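Local coordinates for protein sucrose 6(F)-phosphate phosphorylase (Thermoanaerobacterium thermosaccharolyticum DSM 571, PDB 6S9V) that is a phosphorylase related to the alpha-amylases, an enzyme built around a TIM-barrel catalytic domain, at residues 138-150 with 214-226. Numbering follows the deposited sequence.
Sequences VKGDIEKMFLRRT and GYVIKKIGTSCFF. With SO4 (sulfate ion), chain D.
Phe146 and Ser223 join the backbones of a short helix with its following turn and loop, and of a second loop: Phe146 N donates to Ser223 O at 2.9 Å, nearly straight (171°). Beside this bond, the CA-H of Ser223 points at Lys144 O. A water bridges the two segments further along, donating to Asp141 O and Thr222 O and accepting from Gly221 N.

Three rings pack next to it. Phe146 turns an edge to the face of Phe225, with planes at 76° and centroids 5.6 Å apart. Its CG lies anti to the backbone N (chi1 180°), which swings the ring across to 214-226. Phe225 CD1 in turn sits over the centre of the Tyr215 ring. Phe146 CE2 comes within 3.1 Å of Tyr215 OH.

Arg148 folds back over this cluster. Its CD lies over one face of the Phe146 ring, toward the rim, and CG and CD touch Tyr215 CE1. Bends at chi2 and chi3 turn the guanidinium toward a sulfate ion. It uses NE and NH2 to hold sulfate O2 near its plane, with NH2 at 2.9 Å from O2. Its NH1 donates to Leu147 O, which helps fix its rotation. Tyr215 OH donates to sulfate O1 at 2.8 Å, and His358 binds the same ion.

At the other end, apolar side chains meet beside polar groups. The extended Met145 side chain runs past Cys224 SG, and its CE meets Ile220 CD1 at 3.8 Å. Ile220 CG2 packs against the Asp141 carboxylate, whose OD2 accepts from Trp132.

The 214-226 segment belongs to the loop after barrel strand 207-210. The contact thus joins helix 139-142 and its following loop to a loop of an alpha-amylase-type TIM barrel. The sulfate, probably from the crystallisation liquor, is consistent with an anion-binding pocket here.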
# COMPACT_ATOMS: atom_id res chain seq x y z
N VAL A 138 -11.92 -26.48 14.63
CA VAL A 138 -10.99 -27.50 15.10
C VAL A 138 -9.69 -26.80 15.46
O VAL A 138 -9.07 -26.15 14.61
CB VAL A 138 -10.75 -28.59 14.04
CG1 VAL A 138 -9.72 -29.60 14.52
CG2 VAL A 138 -12.06 -29.29 13.69
N LYS A 139 -9.28 -26.93 16.73
CA LYS A 139 -8.12 -26.17 17.20
C LYS A 139 -6.88 -26.52 16.38
O LYS A 139 -6.12 -25.63 15.98
CB LYS A 139 -7.85 -26.44 18.68
CG LYS A 139 -6.67 -25.63 19.22
CD LYS A 139 -6.65 -25.54 20.74
CE LYS A 139 -6.44 -26.90 21.39
NZ LYS A 139 -5.09 -27.44 21.07
N GLY A 140 -6.66 -27.82 16.13
CA GLY A 140 -5.49 -28.23 15.38
C GLY A 140 -5.43 -27.61 13.99
O GLY A 140 -4.35 -27.29 13.50
N ASP A 141 -6.59 -27.42 13.36
CA ASP A 141 -6.62 -26.78 12.05
C ASP A 141 -6.35 -25.29 12.17
O ASP A 141 -5.62 -24.72 11.35
CB ASP A 141 -7.96 -27.03 11.37
CG ASP A 141 -8.18 -28.50 11.03
OD1 ASP A 141 -7.18 -29.24 10.92
OD2 ASP A 141 -9.35 -28.90 10.85
N ILE A 142 -6.92 -24.63 13.18
CA ILE A 142 -6.68 -23.21 13.39
C ILE A 142 -5.20 -22.96 13.64
O ILE A 142 -4.63 -21.96 13.18
CB ILE A 142 -7.53 -22.68 14.56
CG1 ILE A 142 -9.02 -22.94 14.33
CG2 ILE A 142 -7.27 -21.20 14.77
CD1 ILE A 142 -9.55 -22.40 13.02
N GLU A 143 -4.55 -23.86 14.38
CA GLU A 143 -3.14 -23.70 14.72
C GLU A 143 -2.24 -23.69 13.50
O GLU A 143 -1.12 -23.18 13.58
CB GLU A 143 -2.73 -24.83 15.68
CG GLU A 143 -3.36 -24.70 17.07
CD GLU A 143 -3.17 -25.95 17.92
OE1 GLU A 143 -2.78 -27.00 17.37
OE2 GLU A 143 -3.41 -25.88 19.14
N LYS A 144 -2.69 -24.24 12.37
CA LYS A 144 -1.91 -24.20 11.14
C LYS A 144 -2.07 -22.89 10.37
O LYS A 144 -1.36 -22.68 9.38
CB LYS A 144 -2.30 -25.36 10.22
CG LYS A 144 -2.06 -26.75 10.80
CD LYS A 144 -2.49 -27.83 9.82
CE LYS A 144 -2.33 -29.22 10.40
NZ LYS A 144 -2.79 -30.27 9.44
N MET A 145 -2.97 -22.02 10.80
CA MET A 145 -3.31 -20.85 10.01
C MET A 145 -2.46 -19.65 10.39
O MET A 145 -2.01 -19.52 11.53
CB MET A 145 -4.79 -20.51 10.18
CG MET A 145 -5.73 -21.60 9.70
SD MET A 145 -7.45 -21.20 9.99
CE MET A 145 -8.21 -22.73 9.44
N PHE A 146 -2.25 -18.77 9.42
CA PHE A 146 -1.62 -17.48 9.63
C PHE A 146 -2.68 -16.53 10.18
O PHE A 146 -3.42 -15.90 9.43
CB PHE A 146 -0.99 -16.98 8.33
CG PHE A 146 -0.31 -15.64 8.44
CD1 PHE A 146 0.57 -15.35 9.48
CD2 PHE A 146 -0.49 -14.68 7.45
CE1 PHE A 146 1.20 -14.12 9.56
CE2 PHE A 146 0.15 -13.45 7.52
CZ PHE A 146 0.99 -13.17 8.57
N LEU A 147 -2.72 -16.42 11.50
CA LEU A 147 -3.77 -15.68 12.18
C LEU A 147 -3.39 -14.21 12.28
O LEU A 147 -2.23 -13.87 12.53
CB LEU A 147 -4.00 -16.25 13.58
CG LEU A 147 -4.51 -17.70 13.63
CD1 LEU A 147 -4.68 -18.15 15.07
CD2 LEU A 147 -5.82 -17.83 12.87
N ARG A 148 -4.38 -13.34 12.06
CA ARG A 148 -4.21 -11.90 12.21
C ARG A 148 -5.04 -11.36 13.36
O ARG A 148 -5.10 -10.13 13.54
CB ARG A 148 -4.60 -11.20 10.91
CG ARG A 148 -4.07 -11.87 9.66
CD ARG A 148 -2.56 -12.07 9.67
NE ARG A 148 -1.83 -10.80 9.71
CZ ARG A 148 -0.99 -10.44 10.67
NH1 ARG A 148 -0.73 -11.24 11.70
NH2 ARG A 148 -0.38 -9.26 10.60
N ARG A 149 -5.71 -12.23 14.10
CA ARG A 149 -6.37 -11.92 15.36
C ARG A 149 -6.48 -13.23 16.12
O ARG A 149 -6.19 -14.30 15.58
CB ARG A 149 -7.73 -11.25 15.14
CG ARG A 149 -8.81 -12.18 14.65
CD ARG A 149 -9.93 -11.43 13.93
NE ARG A 149 -10.84 -10.73 14.84
CZ ARG A 149 -11.87 -11.30 15.47
NH1 ARG A 149 -12.13 -12.59 15.31
NH2 ARG A 149 -12.64 -10.57 16.25
N THR A 150 -6.90 -13.15 17.38
CA THR A 150 -6.84 -14.32 18.26
C THR A 150 -7.56 -15.52 17.65
O THR A 150 -7.05 -16.64 17.68
CB THR A 150 -7.42 -13.98 19.63
OG1 THR A 150 -6.75 -12.83 20.16
CG2 THR A 150 -7.23 -15.14 20.57
N GLY A 214 -4.11 -11.72 -0.40
CA GLY A 214 -3.51 -12.99 -0.03
C GLY A 214 -4.39 -13.85 0.86
O GLY A 214 -4.13 -15.05 0.99
N TYR A 215 -5.42 -13.27 1.47
CA TYR A 215 -6.24 -13.98 2.44
C TYR A 215 -7.52 -14.58 1.86
O TYR A 215 -8.25 -15.24 2.60
CB TYR A 215 -6.61 -13.03 3.59
CG TYR A 215 -5.42 -12.61 4.39
CD1 TYR A 215 -4.96 -13.39 5.44
CD2 TYR A 215 -4.71 -11.46 4.07
CE1 TYR A 215 -3.87 -13.02 6.18
CE2 TYR A 215 -3.60 -11.08 4.80
CZ TYR A 215 -3.19 -11.87 5.86
OH TYR A 215 -2.08 -11.52 6.60
N VAL A 216 -7.79 -14.39 0.57
CA VAL A 216 -9.13 -14.71 0.08
C VAL A 216 -9.41 -16.21 0.01
O VAL A 216 -10.57 -16.61 0.07
CB VAL A 216 -9.41 -14.08 -1.30
CG1 VAL A 216 -9.37 -12.56 -1.21
CG2 VAL A 216 -8.46 -14.61 -2.39
N ILE A 217 -8.39 -17.06 -0.09
CA ILE A 217 -8.60 -18.50 -0.17
C ILE A 217 -8.39 -19.11 1.21
O ILE A 217 -7.30 -19.04 1.79
CB ILE A 217 -7.67 -19.17 -1.19
CG1 ILE A 217 -7.86 -18.57 -2.59
CG2 ILE A 217 -7.90 -20.69 -1.22
CD1 ILE A 217 -9.29 -18.65 -3.12
N LYS A 218 -9.45 -19.73 1.73
CA LYS A 218 -9.38 -20.51 2.96
C LYS A 218 -9.39 -21.98 2.59
O LYS A 218 -10.23 -22.42 1.79
CB LYS A 218 -10.54 -20.19 3.90
CG LYS A 218 -10.43 -18.85 4.63
CD LYS A 218 -10.55 -17.68 3.67
CE LYS A 218 -10.76 -16.39 4.42
NZ LYS A 218 -10.75 -15.21 3.53
N LYS A 219 -8.45 -22.74 3.15
CA LYS A 219 -8.41 -24.18 2.92
C LYS A 219 -7.91 -24.85 4.19
O LYS A 219 -6.79 -24.56 4.63
CB LYS A 219 -7.52 -24.54 1.73
CG LYS A 219 -7.50 -26.02 1.36
CD LYS A 219 -6.46 -26.33 0.29
CE LYS A 219 -7.00 -26.06 -1.11
NZ LYS A 219 -6.15 -26.69 -2.17
N ILE A 220 -8.71 -25.76 4.75
CA ILE A 220 -8.30 -26.45 5.97
C ILE A 220 -7.04 -27.25 5.68
O ILE A 220 -6.91 -27.90 4.64
CB ILE A 220 -9.43 -27.35 6.49
CG1 ILE A 220 -10.65 -26.52 6.89
CG2 ILE A 220 -8.94 -28.18 7.67
CD1 ILE A 220 -10.35 -25.40 7.85
N GLY A 221 -6.10 -27.20 6.62
CA GLY A 221 -4.82 -27.85 6.45
C GLY A 221 -3.72 -26.96 5.91
O GLY A 221 -2.55 -27.36 5.95
N THR A 222 -4.06 -25.76 5.44
CA THR A 222 -3.08 -24.80 4.95
C THR A 222 -3.02 -23.61 5.90
O THR A 222 -3.83 -23.48 6.83
CB THR A 222 -3.43 -24.30 3.55
OG1 THR A 222 -4.50 -23.34 3.63
CG2 THR A 222 -3.87 -25.44 2.65
N SER A 223 -2.08 -22.71 5.63
CA SER A 223 -1.98 -21.46 6.38
C SER A 223 -3.14 -20.53 6.09
O SER A 223 -3.36 -19.57 6.84
CB SER A 223 -0.67 -20.74 6.05
OG SER A 223 -0.67 -20.33 4.70
N CYS A 224 -3.88 -20.78 5.01
CA CYS A 224 -4.91 -19.86 4.52
C CYS A 224 -4.32 -18.52 4.13
O CYS A 224 -5.00 -17.49 4.19
CB CYS A 224 -6.02 -19.68 5.55
SG CYS A 224 -6.87 -21.24 5.90
N PHE A 225 -3.05 -18.51 3.71
CA PHE A 225 -2.44 -17.32 3.13
C PHE A 225 -1.78 -17.69 1.81
O PHE A 225 -0.94 -18.59 1.76
CB PHE A 225 -1.41 -16.66 4.06
CG PHE A 225 -0.85 -15.38 3.50
CD1 PHE A 225 -1.60 -14.21 3.53
CD2 PHE A 225 0.41 -15.35 2.93
CE1 PHE A 225 -1.10 -13.03 3.00
CE2 PHE A 225 0.91 -14.17 2.40
CZ PHE A 225 0.17 -13.02 2.44
N PHE A 226 -2.15 -16.96 0.77
CA PHE A 226 -1.72 -17.21 -0.60
C PHE A 226 -1.74 -18.70 -0.93
O PHE A 226 -0.73 -19.31 -1.30
CB PHE A 226 -0.34 -16.61 -0.85
CG PHE A 226 -0.11 -16.24 -2.27
CD1 PHE A 226 -0.54 -15.02 -2.75
CD2 PHE A 226 0.50 -17.12 -3.14
CE1 PHE A 226 -0.36 -14.67 -4.07
CE2 PHE A 226 0.69 -16.78 -4.46
CZ PHE A 226 0.26 -15.55 -4.92
S SO4 D . -1.18 -7.92 6.73
O1 SO4 D . -0.87 -9.10 5.91
O2 SO4 D . -1.51 -8.30 8.10
O3 SO4 D . -0.01 -7.05 6.74
O4 SO4 D . -2.32 -7.21 6.17
O HOH W 1 -5.54 -25.09 8.36